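Local coordinates for protein homoserine O-acetyltransferase (Bacillus anthracis str. 'Ames Ancestor', PDB 3I1I) that probably transfers the acetyl group of acetyl-CoA to the side-chain hydroxyl of homoserine, an early step towards methionine, at residues 4-9 with 55-61; 8-12 with 102-106; 46-50 with 69-73; 90-94 with 131-136; 341-347 with 360-364. One frame throughout, in Å; residues are numbered along the deposited sequence.

Contact 1: residues 4-9 with 55-61; sequences MQIVKK and SHAAGKY
Segment 4-9 is an extended N-terminal strip without regular secondary structure (psi 129-157°), laid against the irregular loop 55-61. The loop starts with an inverse gamma turn centred on His56, closed by Ala57 N to Ser55 O at 2.7 Å, and bends again at Gly59 (phi 71°, psi -159°). The nearest CA atoms across the segments are those of Val7 and Tyr61, 5.1 Å apart. One direct main-chain hydrogen bond joins the two, Val7 N to Lys60 O, 2.9 Å and nearly linear at 172°. The NH of the same lysine is reached through a water, which accepts from Lys60 N (3.0 Å) and donates to Gln5 O (2.9 Å). Lys9 (chi1 t, chi2 p) donates NZ to Ser55 OG at 2.7 Å; the same ammonium meets Asp92 in a salt bridge and bonds the carbonyl of His103. Ser55 OG and Tyr61 OH each pair with Glu32, and Gly59 N with Asp72. Apolar contacts are Met4 CE (selenomethionine) to Ala58 CB, 3.5 Å, and Val7 CG1 to Tyr61 CE1, 4.1 Å, while Val7 O sits at the edge of that ring. An ideal CB on Gly59 would clash with Met4 CE and Val7 CG2. The arrangement is that of an N-terminal arm stitched onto the long loop after strand 44-48 of an alpha/beta hydrolase fold.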
# COMPACT_ATOMS: atom_id res chain seq x y z
N MSE A 4 18.11 36.92 -7.54
CA MSE A 4 16.87 37.01 -8.38
C MSE A 4 15.90 37.99 -7.82
O MSE A 4 15.93 38.27 -6.63
CB MSE A 4 16.15 35.65 -8.46
CG MSE A 4 16.74 34.74 -9.50
SE MSE A 4 15.45 33.55 -10.35
CE MSE A 4 15.10 32.33 -8.89
N GLN A 5 15.01 38.50 -8.67
CA GLN A 5 13.94 39.40 -8.25
C GLN A 5 12.82 38.57 -7.63
O GLN A 5 12.59 37.43 -8.03
CB GLN A 5 13.37 40.16 -9.45
CG GLN A 5 14.40 40.89 -10.31
CD GLN A 5 14.90 42.16 -9.68
OE1 GLN A 5 14.12 42.97 -9.17
NE2 GLN A 5 16.21 42.36 -9.72
N ILE A 6 12.11 39.14 -6.66
CA ILE A 6 10.96 38.47 -6.10
C ILE A 6 10.00 38.07 -7.21
O ILE A 6 9.82 38.82 -8.18
CB ILE A 6 10.28 39.34 -5.05
CG1 ILE A 6 10.94 39.08 -3.69
CG2 ILE A 6 8.78 39.04 -5.00
CD1 ILE A 6 12.33 38.38 -3.74
N VAL A 7 9.43 36.88 -7.09
CA VAL A 7 8.64 36.28 -8.14
C VAL A 7 7.16 36.61 -7.96
O VAL A 7 6.63 36.59 -6.86
CB VAL A 7 8.82 34.72 -8.15
CG1 VAL A 7 7.79 34.05 -9.11
CG2 VAL A 7 10.27 34.36 -8.50
N LYS A 8 6.50 36.87 -9.07
CA LYS A 8 5.10 37.24 -9.04
C LYS A 8 4.28 36.09 -9.58
O LYS A 8 4.57 35.58 -10.64
CB LYS A 8 4.86 38.48 -9.90
CG LYS A 8 3.67 39.35 -9.41
CD LYS A 8 2.70 39.78 -10.55
CE LYS A 8 1.25 40.04 -10.02
NZ LYS A 8 1.22 41.00 -8.83
N LYS A 9 3.26 35.67 -8.85
CA LYS A 9 2.36 34.65 -9.35
C LYS A 9 1.41 35.28 -10.36
O LYS A 9 0.90 36.36 -10.12
CB LYS A 9 1.58 34.03 -8.21
CG LYS A 9 0.78 32.77 -8.59
CD LYS A 9 1.60 31.50 -8.51
CE LYS A 9 0.79 30.28 -9.01
NZ LYS A 9 1.32 29.01 -8.48
N SER A 55 3.98 25.46 -9.48
CA SER A 55 4.69 26.32 -10.43
C SER A 55 6.01 26.93 -9.88
O SER A 55 6.83 27.43 -10.64
CB SER A 55 3.76 27.46 -10.88
OG SER A 55 3.56 28.39 -9.81
N HIS A 56 6.19 26.87 -8.56
CA HIS A 56 7.32 27.52 -7.90
C HIS A 56 8.63 26.77 -8.07
O HIS A 56 9.15 26.17 -7.14
CB HIS A 56 7.02 27.70 -6.40
CG HIS A 56 7.85 28.76 -5.76
ND1 HIS A 56 8.16 29.95 -6.40
CD2 HIS A 56 8.41 28.83 -4.53
CE1 HIS A 56 8.90 30.68 -5.59
NE2 HIS A 56 9.06 30.03 -4.44
N ALA A 57 9.13 26.79 -9.29
CA ALA A 57 10.36 26.11 -9.63
C ALA A 57 11.60 26.83 -9.09
O ALA A 57 12.64 26.22 -8.95
CB ALA A 57 10.48 25.97 -11.16
N ALA A 58 11.51 28.14 -8.87
CA ALA A 58 12.68 28.92 -8.42
C ALA A 58 12.30 30.19 -7.68
O ALA A 58 11.15 30.67 -7.72
CB ALA A 58 13.61 29.24 -9.61
N GLY A 59 13.28 30.71 -6.95
CA GLY A 59 13.15 32.00 -6.30
C GLY A 59 12.19 31.94 -5.14
O GLY A 59 11.95 30.87 -4.56
N LYS A 60 11.69 33.13 -4.79
CA LYS A 60 10.82 33.32 -3.62
C LYS A 60 9.74 34.32 -3.91
O LYS A 60 9.94 35.24 -4.71
CB LYS A 60 11.61 33.86 -2.44
CG LYS A 60 12.97 33.23 -2.18
CD LYS A 60 13.45 33.61 -0.79
CE LYS A 60 14.76 32.94 -0.41
NZ LYS A 60 15.05 32.99 1.06
N TYR A 61 8.62 34.15 -3.22
CA TYR A 61 7.48 35.03 -3.34
C TYR A 61 7.57 36.25 -2.39
O TYR A 61 6.94 37.27 -2.64
CB TYR A 61 6.19 34.28 -3.04
CG TYR A 61 5.82 33.19 -4.02
CD1 TYR A 61 5.67 33.46 -5.39
CD2 TYR A 61 5.57 31.90 -3.58
CE1 TYR A 61 5.32 32.46 -6.29
CE2 TYR A 61 5.21 30.90 -4.46
CZ TYR A 61 5.09 31.19 -5.82
OH TYR A 61 4.73 30.20 -6.68
O HOH W 1 13.23 35.35 -6.16

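Contact 2: residues 8-12 with 102-106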
# COMPACT_ATOMS: atom_id res chain seq x y z
N LYS A 8 6.50 36.87 -9.07
CA LYS A 8 5.10 37.24 -9.04
C LYS A 8 4.28 36.09 -9.58
O LYS A 8 4.57 35.58 -10.64
CB LYS A 8 4.86 38.48 -9.90
CG LYS A 8 3.67 39.35 -9.41
CD LYS A 8 2.70 39.78 -10.55
CE LYS A 8 1.25 40.04 -10.02
NZ LYS A 8 1.22 41.00 -8.83
N LYS A 9 3.26 35.67 -8.85
CA LYS A 9 2.36 34.65 -9.35
C LYS A 9 1.41 35.28 -10.36
O LYS A 9 0.90 36.36 -10.12
CB LYS A 9 1.58 34.03 -8.21
CG LYS A 9 0.78 32.77 -8.59
CD LYS A 9 1.60 31.50 -8.51
CE LYS A 9 0.79 30.28 -9.01
NZ LYS A 9 1.32 29.01 -8.48
N GLU A 10 1.18 34.61 -11.47
CA GLU A 10 0.19 35.04 -12.45
C GLU A 10 -0.87 33.96 -12.59
O GLU A 10 -0.75 32.85 -12.03
CB GLU A 10 0.80 35.24 -13.82
CG GLU A 10 2.09 35.99 -13.83
CD GLU A 10 1.92 37.47 -13.86
OE1 GLU A 10 2.97 38.14 -14.08
OE2 GLU A 10 0.77 37.99 -13.66
N LYS A 11 -1.88 34.28 -13.39
CA LYS A 11 -3.03 33.41 -13.57
C LYS A 11 -3.43 33.37 -15.04
O LYS A 11 -3.53 34.40 -15.68
CB LYS A 11 -4.17 33.96 -12.71
CG LYS A 11 -5.50 33.30 -12.88
CD LYS A 11 -6.49 33.82 -11.82
CE LYS A 11 -7.92 33.30 -12.04
NZ LYS A 11 -8.83 33.41 -10.87
N PHE A 12 -3.63 32.18 -15.59
CA PHE A 12 -4.14 32.00 -16.93
C PHE A 12 -5.47 31.25 -16.87
O PHE A 12 -5.60 30.27 -16.13
CB PHE A 12 -3.14 31.20 -17.76
CG PHE A 12 -3.61 30.90 -19.17
CD1 PHE A 12 -3.78 31.93 -20.09
CD2 PHE A 12 -3.87 29.59 -19.58
CE1 PHE A 12 -4.21 31.66 -21.38
CE2 PHE A 12 -4.25 29.31 -20.88
CZ PHE A 12 -4.43 30.36 -21.79
N PRO A 102 -2.17 28.74 -0.72
CA PRO A 102 -2.80 29.91 -1.32
C PRO A 102 -2.08 30.49 -2.52
O PRO A 102 -2.67 31.29 -3.25
CB PRO A 102 -2.80 30.93 -0.17
CG PRO A 102 -1.61 30.58 0.62
CD PRO A 102 -1.57 29.07 0.59
N HIS A 103 -0.82 30.10 -2.73
CA HIS A 103 -0.11 30.43 -3.95
C HIS A 103 -0.47 29.55 -5.16
O HIS A 103 0.08 29.78 -6.24
CB HIS A 103 1.38 30.27 -3.74
CG HIS A 103 1.95 31.24 -2.78
ND1 HIS A 103 1.95 32.60 -3.00
CD2 HIS A 103 2.54 31.05 -1.57
CE1 HIS A 103 2.53 33.20 -1.98
NE2 HIS A 103 2.91 32.28 -1.11
N VAL A 104 -1.32 28.54 -4.99
CA VAL A 104 -1.57 27.57 -6.06
C VAL A 104 -2.83 27.92 -6.79
O VAL A 104 -3.85 28.18 -6.17
CB VAL A 104 -1.65 26.16 -5.43
CG1 VAL A 104 -2.31 25.12 -6.38
CG2 VAL A 104 -0.25 25.73 -4.92
N ILE A 105 -2.81 27.94 -8.11
CA ILE A 105 -4.04 28.19 -8.87
C ILE A 105 -4.26 27.04 -9.85
O ILE A 105 -3.48 26.85 -10.79
CB ILE A 105 -3.98 29.57 -9.64
CG1 ILE A 105 -3.79 30.72 -8.63
CG2 ILE A 105 -5.22 29.77 -10.51
CD1 ILE A 105 -3.07 31.96 -9.21
N THR A 106 -5.32 26.26 -9.62
CA THR A 106 -5.51 24.99 -10.30
C THR A 106 -6.98 24.77 -10.57
O THR A 106 -7.81 25.48 -10.01
CB THR A 106 -4.99 23.81 -9.43
OG1 THR A 106 -4.80 22.66 -10.26
CG2 THR A 106 -5.96 23.45 -8.30
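Lys9 owes its reach to its rotamer: chi1 is t, chi2 turns to p at 86°, and chi3 and chi4 return to t, carrying NZ to His103 O at 2.7 Å in the one hydrogen bond between these segments. Asp92 and Ser55 also take up this ammonium. Ile105 (chi1 m, chi2 t) points its CB toward 8-12 and sets CD1 in the gap, 4.0 Å from Lys9 CG, 3.8 Å from Glu10 O and 4.2 Å from Lys11 CB. Lys11 is t at all four chi angles, so its extended chain runs on to bond His170 of the second subunit. The His103 ring (chi1 m) leads away from 8-12 and stacks with Tyr61. The CA pairs Lys9-His103 (7.3 Å) and Lys11-Ile105 (7.1 Å) advance in the same sense, but at that spacing the main chains cannot bond each other, and side chains fill the interval. Both segments instead bond to strand 24-34 through their backbones, Glu10 with Tyr31 and Ile105 with Gly30. This is the antiparallel end of the alpha/beta hydrolase sheet, where the first strand pairs with the second beside the loop that leaves strand 87-91.

Contact 3: residues 46-50 with 69-73; sequences LICHY and GWWDG
This is a buried, largely apolar and aromatic contact near the middle of the fold, between the end of strand 44-48 and the loop 69-73, with no hydrogen bond across it. Strand residues Leu46 and Ile47 are extended; residues 69-72 make a beta turn, closed by Asp72 N to Gly69 O at 3.0 Å. The nearest CA pair, His49 and Trp70, is 8.7 Å apart, so side chains bridge the distance. Trp70 (chi1 p, chi2 -99°) receives the edge of Tyr50 (chi1 p) on one face: a T-shaped pair with centroids 5.3 Å apart and planes at 79°. In alpha/beta hydrolases the loop following this strand commonly borders the active site; consistent with that, Tyr50 touches the probable Ser155-His351-Asp318 triad. Trp70 CH2 lies 3.6 Å from Ile47 CG2, and Trp70 CZ2 3.5 Å from His49 CB. Ile47 CG2 also meets Trp71 CE3 at 4.0 Å. His49 ND1 donates to Tyr50 O at 2.7 Å; Trp70 NE1 bonds Thr54 and Trp71 NE1 bonds Gly354.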
# COMPACT_ATOMS: atom_id res chain seq x y z
N LEU A 46 10.39 26.19 -20.87
CA LEU A 46 9.24 25.83 -20.06
C LEU A 46 9.66 24.70 -19.13
O LEU A 46 10.22 23.73 -19.60
CB LEU A 46 8.07 25.38 -20.95
CG LEU A 46 6.81 24.88 -20.24
CD1 LEU A 46 6.21 25.94 -19.30
CD2 LEU A 46 5.80 24.35 -21.25
N ILE A 47 9.44 24.88 -17.83
CA ILE A 47 9.71 23.89 -16.77
C ILE A 47 8.37 23.33 -16.31
O ILE A 47 7.42 24.07 -16.07
CB ILE A 47 10.34 24.56 -15.51
CG1 ILE A 47 11.62 25.33 -15.83
CG2 ILE A 47 10.66 23.53 -14.41
CD1 ILE A 47 12.72 24.52 -16.38
N CYS A 48 8.29 22.02 -16.16
CA CYS A 48 7.07 21.37 -15.72
C CYS A 48 7.32 20.74 -14.36
O CYS A 48 8.37 20.12 -14.15
CB CYS A 48 6.72 20.29 -16.70
SG CYS A 48 6.59 20.91 -18.38
N HIS A 49 6.34 20.85 -13.46
CA HIS A 49 6.52 20.39 -12.09
C HIS A 49 6.11 18.93 -11.82
O HIS A 49 5.37 18.33 -12.58
CB HIS A 49 5.90 21.40 -11.11
CG HIS A 49 4.44 21.25 -10.87
ND1 HIS A 49 3.89 20.18 -10.19
CD2 HIS A 49 3.41 22.10 -11.09
CE1 HIS A 49 2.59 20.36 -10.06
NE2 HIS A 49 2.27 21.53 -10.58
N TYR A 50 6.66 18.37 -10.74
CA TYR A 50 6.44 16.97 -10.41
C TYR A 50 5.22 16.81 -9.48
O TYR A 50 4.64 17.80 -9.04
CB TYR A 50 7.71 16.30 -9.80
CG TYR A 50 8.24 16.94 -8.55
CD1 TYR A 50 7.81 16.52 -7.30
CD2 TYR A 50 9.17 17.99 -8.62
CE1 TYR A 50 8.29 17.12 -6.11
CE2 TYR A 50 9.66 18.59 -7.46
CZ TYR A 50 9.22 18.14 -6.21
OH TYR A 50 9.70 18.71 -5.08
N GLY A 69 12.13 27.87 -4.45
CA GLY A 69 11.43 26.92 -5.29
C GLY A 69 12.20 25.65 -5.54
O GLY A 69 13.40 25.59 -5.38
N TRP A 70 11.48 24.65 -6.00
CA TRP A 70 11.97 23.27 -5.93
C TRP A 70 13.18 22.90 -6.83
O TRP A 70 13.82 21.87 -6.63
CB TRP A 70 10.79 22.32 -6.11
CG TRP A 70 10.01 22.55 -7.33
CD1 TRP A 70 8.85 23.23 -7.44
CD2 TRP A 70 10.35 22.11 -8.65
NE1 TRP A 70 8.42 23.24 -8.74
CE2 TRP A 70 9.33 22.55 -9.51
CE3 TRP A 70 11.40 21.36 -9.19
CZ2 TRP A 70 9.32 22.28 -10.90
CZ3 TRP A 70 11.39 21.06 -10.58
CH2 TRP A 70 10.36 21.55 -11.42
N TRP A 71 13.49 23.73 -7.82
CA TRP A 71 14.67 23.55 -8.68
C TRP A 71 15.55 24.80 -8.66
O TRP A 71 16.25 25.11 -9.65
CB TRP A 71 14.27 23.17 -10.12
CG TRP A 71 14.64 21.78 -10.58
CD1 TRP A 71 15.12 20.76 -9.81
CD2 TRP A 71 14.50 21.24 -11.90
NE1 TRP A 71 15.32 19.63 -10.57
CE2 TRP A 71 14.94 19.89 -11.85
CE3 TRP A 71 14.04 21.75 -13.12
CZ2 TRP A 71 14.96 19.07 -12.97
CZ3 TRP A 71 14.05 20.94 -14.25
CH2 TRP A 71 14.51 19.60 -14.17
N ASP A 72 15.55 25.49 -7.52
CA ASP A 72 16.23 26.78 -7.40
C ASP A 72 17.71 26.68 -7.73
O ASP A 72 18.27 27.59 -8.34
CB ASP A 72 16.06 27.40 -6.02
CG ASP A 72 16.57 28.84 -5.97
OD1 ASP A 72 15.87 29.76 -6.49
OD2 ASP A 72 17.68 29.04 -5.44
N GLY A 73 18.34 25.58 -7.33
CA GLY A 73 19.74 25.38 -7.62
C GLY A 73 20.11 25.35 -9.10
O GLY A 73 21.26 25.59 -9.44

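Contact 4: residues 90-94 with 131-136; sequences CTDNL and DVARMQ
Residues 90-91 close strand 87-91, and the chain continues through Asp92, Asn93 and Leu94 as an extended loop (psi 134° to 150°), while 131-136 is regular helix with i to i+4 bonds such as Gln136 N to Val132 O at 2.9 Å. The segments run in opposite senses: the closest CA pairs are Thr91-Gln136 at 7.4 Å and Asn93-Val132 at 6.3 Å. Helix 129-142 thus packs on the sheet as the connecting helix of a beta-alpha-beta crossover from strand 87-91 to the parallel strand 150-154, with strand 44-48 between the two.

At the strand end, Gln136 (chi1 m, chi2 t) donates NE2 to OG1 of Thr91 (chi1 p) at 2.9 Å and 167°; its OE1 accepts from Trp164 of helix 156-167. Beyond this bond the contact is mostly apolar. Leu94 (m, t) meets three helix residues, with CG 3.7 Å from SE of the selenomethionine Met135, CB 4.2 Å from Val132 CG2 and CD1 4.1 Å from Asp131 CB. Asn93 OD1 is 3.6 Å from Val132 CG1. The carboxylate of Asp131 turns to partners elsewhere, including Glu20 N. All seven touching residues are buried, so the single cross-segment hydrogen bond gives a directional polar link inside an otherwise mostly apolar interface, and the second bond of Gln136 leaves its amide satisfied at both ends.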
# COMPACT_ATOMS: atom_id res chain seq x y z
N CYS A 90 7.01 28.38 -15.62
CA CYS A 90 6.55 27.17 -14.96
C CYS A 90 5.12 27.38 -14.54
O CYS A 90 4.78 28.45 -14.07
CB CYS A 90 7.42 26.93 -13.74
SG CYS A 90 7.10 25.32 -12.97
N THR A 91 4.31 26.35 -14.65
CA THR A 91 2.88 26.43 -14.44
C THR A 91 2.40 25.41 -13.40
O THR A 91 3.04 24.38 -13.19
CB THR A 91 2.13 26.15 -15.78
OG1 THR A 91 2.37 24.80 -16.18
CG2 THR A 91 2.61 27.10 -16.91
N ASP A 92 1.25 25.66 -12.77
CA ASP A 92 0.63 24.68 -11.90
C ASP A 92 -0.14 23.62 -12.73
O ASP A 92 -0.92 23.96 -13.58
CB ASP A 92 -0.41 25.33 -10.97
CG ASP A 92 0.17 26.34 -9.99
OD1 ASP A 92 1.28 26.13 -9.44
OD2 ASP A 92 -0.56 27.32 -9.73
N ASN A 93 0.04 22.35 -12.40
CA ASN A 93 -0.67 21.27 -13.06
C ASN A 93 -2.14 21.21 -12.64
O ASN A 93 -2.49 21.60 -11.50
CB ASN A 93 0.02 19.95 -12.74
CG ASN A 93 1.41 19.88 -13.27
OD1 ASN A 93 1.79 20.64 -14.16
ND2 ASN A 93 2.20 18.95 -12.73
N LEU A 94 -2.99 20.74 -13.54
CA LEU A 94 -4.37 20.34 -13.15
C LEU A 94 -4.39 19.40 -11.89
O LEU A 94 -3.46 18.61 -11.67
CB LEU A 94 -5.04 19.58 -14.31
CG LEU A 94 -5.65 20.28 -15.52
CD1 LEU A 94 -5.97 19.20 -16.58
CD2 LEU A 94 -6.92 21.07 -15.11
N ASP A 131 -3.19 16.58 -21.36
CA ASP A 131 -4.09 17.71 -21.06
C ASP A 131 -3.33 18.90 -20.51
O ASP A 131 -3.58 20.03 -20.93
CB ASP A 131 -5.18 17.31 -20.09
CG ASP A 131 -6.21 16.40 -20.72
OD1 ASP A 131 -6.74 16.79 -21.77
OD2 ASP A 131 -6.49 15.30 -20.19
N VAL A 132 -2.35 18.64 -19.63
CA VAL A 132 -1.55 19.71 -19.07
C VAL A 132 -0.70 20.42 -20.16
O VAL A 132 -0.61 21.66 -20.20
CB VAL A 132 -0.71 19.23 -17.87
CG1 VAL A 132 0.30 20.31 -17.45
CG2 VAL A 132 -1.64 18.80 -16.67
N ALA A 133 -0.10 19.64 -21.05
CA ALA A 133 0.68 20.15 -22.16
C ALA A 133 -0.23 21.00 -23.10
O ALA A 133 0.18 22.06 -23.56
CB ALA A 133 1.34 18.97 -22.91
N ARG A 134 -1.46 20.56 -23.35
CA ARG A 134 -2.35 21.35 -24.22
C ARG A 134 -2.71 22.70 -23.58
O ARG A 134 -2.73 23.72 -24.26
CB ARG A 134 -3.62 20.59 -24.58
CG ARG A 134 -3.36 19.21 -25.24
CD ARG A 134 -4.05 19.16 -26.56
NE ARG A 134 -4.00 17.86 -27.26
CZ ARG A 134 -3.16 17.55 -28.25
NH1 ARG A 134 -2.22 18.42 -28.70
NH2 ARG A 134 -3.25 16.35 -28.80
N MSE A 135 -2.95 22.71 -22.27
CA MSE A 135 -3.22 23.95 -21.60
C MSE A 135 -2.01 24.87 -21.62
O MSE A 135 -2.14 26.02 -21.99
CB MSE A 135 -3.67 23.72 -20.19
CG MSE A 135 -5.10 23.24 -20.14
SE MSE A 135 -5.50 22.60 -18.35
CE MSE A 135 -5.03 24.23 -17.35
N GLN A 136 -0.83 24.37 -21.26
CA GLN A 136 0.39 25.15 -21.30
C GLN A 136 0.63 25.80 -22.68
O GLN A 136 1.04 26.95 -22.79
CB GLN A 136 1.57 24.26 -20.97
CG GLN A 136 1.68 23.87 -19.50
CD GLN A 136 2.84 22.90 -19.30
OE1 GLN A 136 3.13 22.07 -20.17
NE2 GLN A 136 3.53 23.03 -18.18

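Contact 5: residues 341-347 with 360-364; sequences EVYEIES and LFEKK
A salt bridge sets the contact: Lys364 NZ donates to Glu341 OE1 at 2.8 Å. In the conformer given here Lys364 is t, p, t, t and Glu341 has chi1 p and chi2 t; the ammonium also meets Glu367, and Glu341 OE2 bonds Tyr339. Next comes a water held 2.8 Å from Tyr343 OH and accepting from Lys364 N at 3.1 Å, with a weak donation to Leu360 O at 3.3 Å. The aliphatic part of the lysine lies over Tyr343 (chi1 t), its CG 3.9 Å from the ring centroid and 16° off the normal, a CH-pi contact. Residues 341-342 end a strand and 343-347 run on extended; Phe361 is the N-cap of helix 362-370. Nearest CA pairs are Tyr343-Lys364 at 8.0 Å and Ile345-Leu360 at 6.5 Å. Ile345 (p, t) packs CG2 on Leu360 CB and CD1 on Phe361 CD2, at 3.9 and 4.0 Å, while Leu360 CD1 reaches Glu346 O at 3.5 Å. The last helix is thus seated on the edge strand 340-342 of the sheet, and the chemistry is graded: charge pairing and a bridging water near Lys364, apolar packing near Leu360, with one lysine serving both as ion partner and as a cover for an aromatic face.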
# COMPACT_ATOMS: atom_id res chain seq x y z
N GLU A 341 20.22 11.45 -26.34
CA GLU A 341 21.22 10.87 -25.44
C GLU A 341 20.67 10.64 -24.03
O GLU A 341 19.72 11.31 -23.60
CB GLU A 341 22.52 11.70 -25.41
CG GLU A 341 22.41 13.15 -24.94
CD GLU A 341 23.79 13.93 -24.92
OE1 GLU A 341 24.79 13.42 -24.32
OE2 GLU A 341 23.86 15.05 -25.50
N VAL A 342 21.27 9.67 -23.34
CA VAL A 342 21.02 9.39 -21.93
C VAL A 342 22.25 9.87 -21.17
O VAL A 342 23.37 9.60 -21.56
CB VAL A 342 20.87 7.88 -21.62
CG1 VAL A 342 20.63 7.69 -20.12
CG2 VAL A 342 19.72 7.24 -22.44
N TYR A 343 22.03 10.61 -20.10
CA TYR A 343 23.08 10.92 -19.17
C TYR A 343 22.59 10.43 -17.82
O TYR A 343 21.69 11.01 -17.23
CB TYR A 343 23.31 12.40 -19.16
CG TYR A 343 24.42 12.88 -18.28
CD1 TYR A 343 25.74 12.83 -18.71
CD2 TYR A 343 24.14 13.43 -17.02
CE1 TYR A 343 26.76 13.30 -17.89
CE2 TYR A 343 25.14 13.89 -16.22
CZ TYR A 343 26.43 13.83 -16.65
OH TYR A 343 27.41 14.30 -15.84
N GLU A 344 23.13 9.29 -17.40
CA GLU A 344 22.70 8.58 -16.19
C GLU A 344 23.48 9.01 -14.97
O GLU A 344 24.69 8.97 -14.96
CB GLU A 344 22.83 7.07 -16.37
CG GLU A 344 22.24 6.31 -15.19
CD GLU A 344 21.94 4.86 -15.51
OE1 GLU A 344 22.78 4.20 -16.14
OE2 GLU A 344 20.87 4.35 -15.12
N ILE A 345 22.77 9.41 -13.94
CA ILE A 345 23.40 9.73 -12.67
C ILE A 345 23.22 8.59 -11.66
O ILE A 345 22.37 7.70 -11.81
CB ILE A 345 22.83 11.04 -12.07
CG1 ILE A 345 21.35 10.91 -11.69
CG2 ILE A 345 23.10 12.26 -13.05
CD1 ILE A 345 20.76 12.23 -11.18
N GLU A 346 24.03 8.67 -10.60
CA GLU A 346 24.02 7.71 -9.50
C GLU A 346 23.97 8.42 -8.17
O GLU A 346 24.68 9.36 -7.94
CB GLU A 346 25.26 6.85 -9.54
CG GLU A 346 25.47 6.22 -10.90
CD GLU A 346 26.19 4.88 -10.87
OE1 GLU A 346 25.93 4.02 -9.96
OE2 GLU A 346 26.99 4.67 -11.80
N SER A 347 23.13 7.93 -7.28
CA SER A 347 22.99 8.55 -6.00
C SER A 347 22.21 7.67 -5.05
O SER A 347 21.27 7.00 -5.46
CB SER A 347 22.28 9.90 -6.16
OG SER A 347 21.82 10.34 -4.92
N LEU A 360 24.86 16.84 -9.83
CA LEU A 360 25.26 15.66 -10.64
C LEU A 360 25.04 15.84 -12.15
O LEU A 360 25.69 15.16 -12.96
CB LEU A 360 24.56 14.38 -10.14
CG LEU A 360 24.92 13.94 -8.71
CD1 LEU A 360 24.05 12.76 -8.24
CD2 LEU A 360 26.44 13.59 -8.59
N PHE A 361 24.16 16.77 -12.53
CA PHE A 361 23.80 16.96 -13.94
C PHE A 361 23.72 18.42 -14.45
O PHE A 361 23.44 18.62 -15.64
CB PHE A 361 22.49 16.22 -14.31
CG PHE A 361 21.27 16.64 -13.51
CD1 PHE A 361 20.38 17.58 -14.02
CD2 PHE A 361 20.98 16.06 -12.26
CE1 PHE A 361 19.25 17.97 -13.31
CE2 PHE A 361 19.84 16.45 -11.53
CZ PHE A 361 18.97 17.39 -12.06
N GLU A 362 23.94 19.42 -13.58
CA GLU A 362 23.79 20.82 -14.01
C GLU A 362 24.75 21.15 -15.16
O GLU A 362 24.41 21.89 -16.07
CB GLU A 362 24.02 21.77 -12.85
CG GLU A 362 25.47 21.82 -12.37
CD GLU A 362 25.65 22.56 -11.05
OE1 GLU A 362 24.86 23.48 -10.73
OE2 GLU A 362 26.62 22.24 -10.32
N LYS A 363 25.94 20.59 -15.14
CA LYS A 363 26.89 20.90 -16.19
C LYS A 363 26.42 20.34 -17.55
O LYS A 363 26.60 20.98 -18.59
CB LYS A 363 28.26 20.38 -15.83
CG LYS A 363 29.32 20.74 -16.84
CD LYS A 363 30.72 20.20 -16.42
CE LYS A 363 31.79 20.47 -17.53
NZ LYS A 363 32.83 19.36 -17.62
N LYS A 364 25.81 19.16 -17.53
CA LYS A 364 25.25 18.57 -18.73
C LYS A 364 24.06 19.38 -19.25
O LYS A 364 23.94 19.57 -20.47
CB LYS A 364 24.80 17.14 -18.46
CG LYS A 364 24.39 16.37 -19.71
CD LYS A 364 25.49 16.37 -20.75
CE LYS A 364 25.45 15.18 -21.64
NZ LYS A 364 26.23 15.43 -22.93
O HOH W 2 26.78 16.98 -15.51

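From the N terminus, contact 1 joins the arm 4-9 to the loop after strand 44-48, and contact 2, starting from the same stretch with Lys8 and Lys9 shared, closes the longer loop to 102-106. Contact 3 is nested within contact 2 and crosses contact 1, which it meets through Gly59 N and Asp72 OD1, 2.8 Å apart. Contact 4 crosses contact 2 and fixes helix 129-142 beside strand 87-91, the neighbour of strand 44-48 in the sheet; Lys9 NZ to Asp92 OD2, 2.8 Å, links contacts 1, 2 and 4. Contact 5 follows in series, on the last strand and helix, its centre about 31 Å from that of contact 2, beyond the chain's centre.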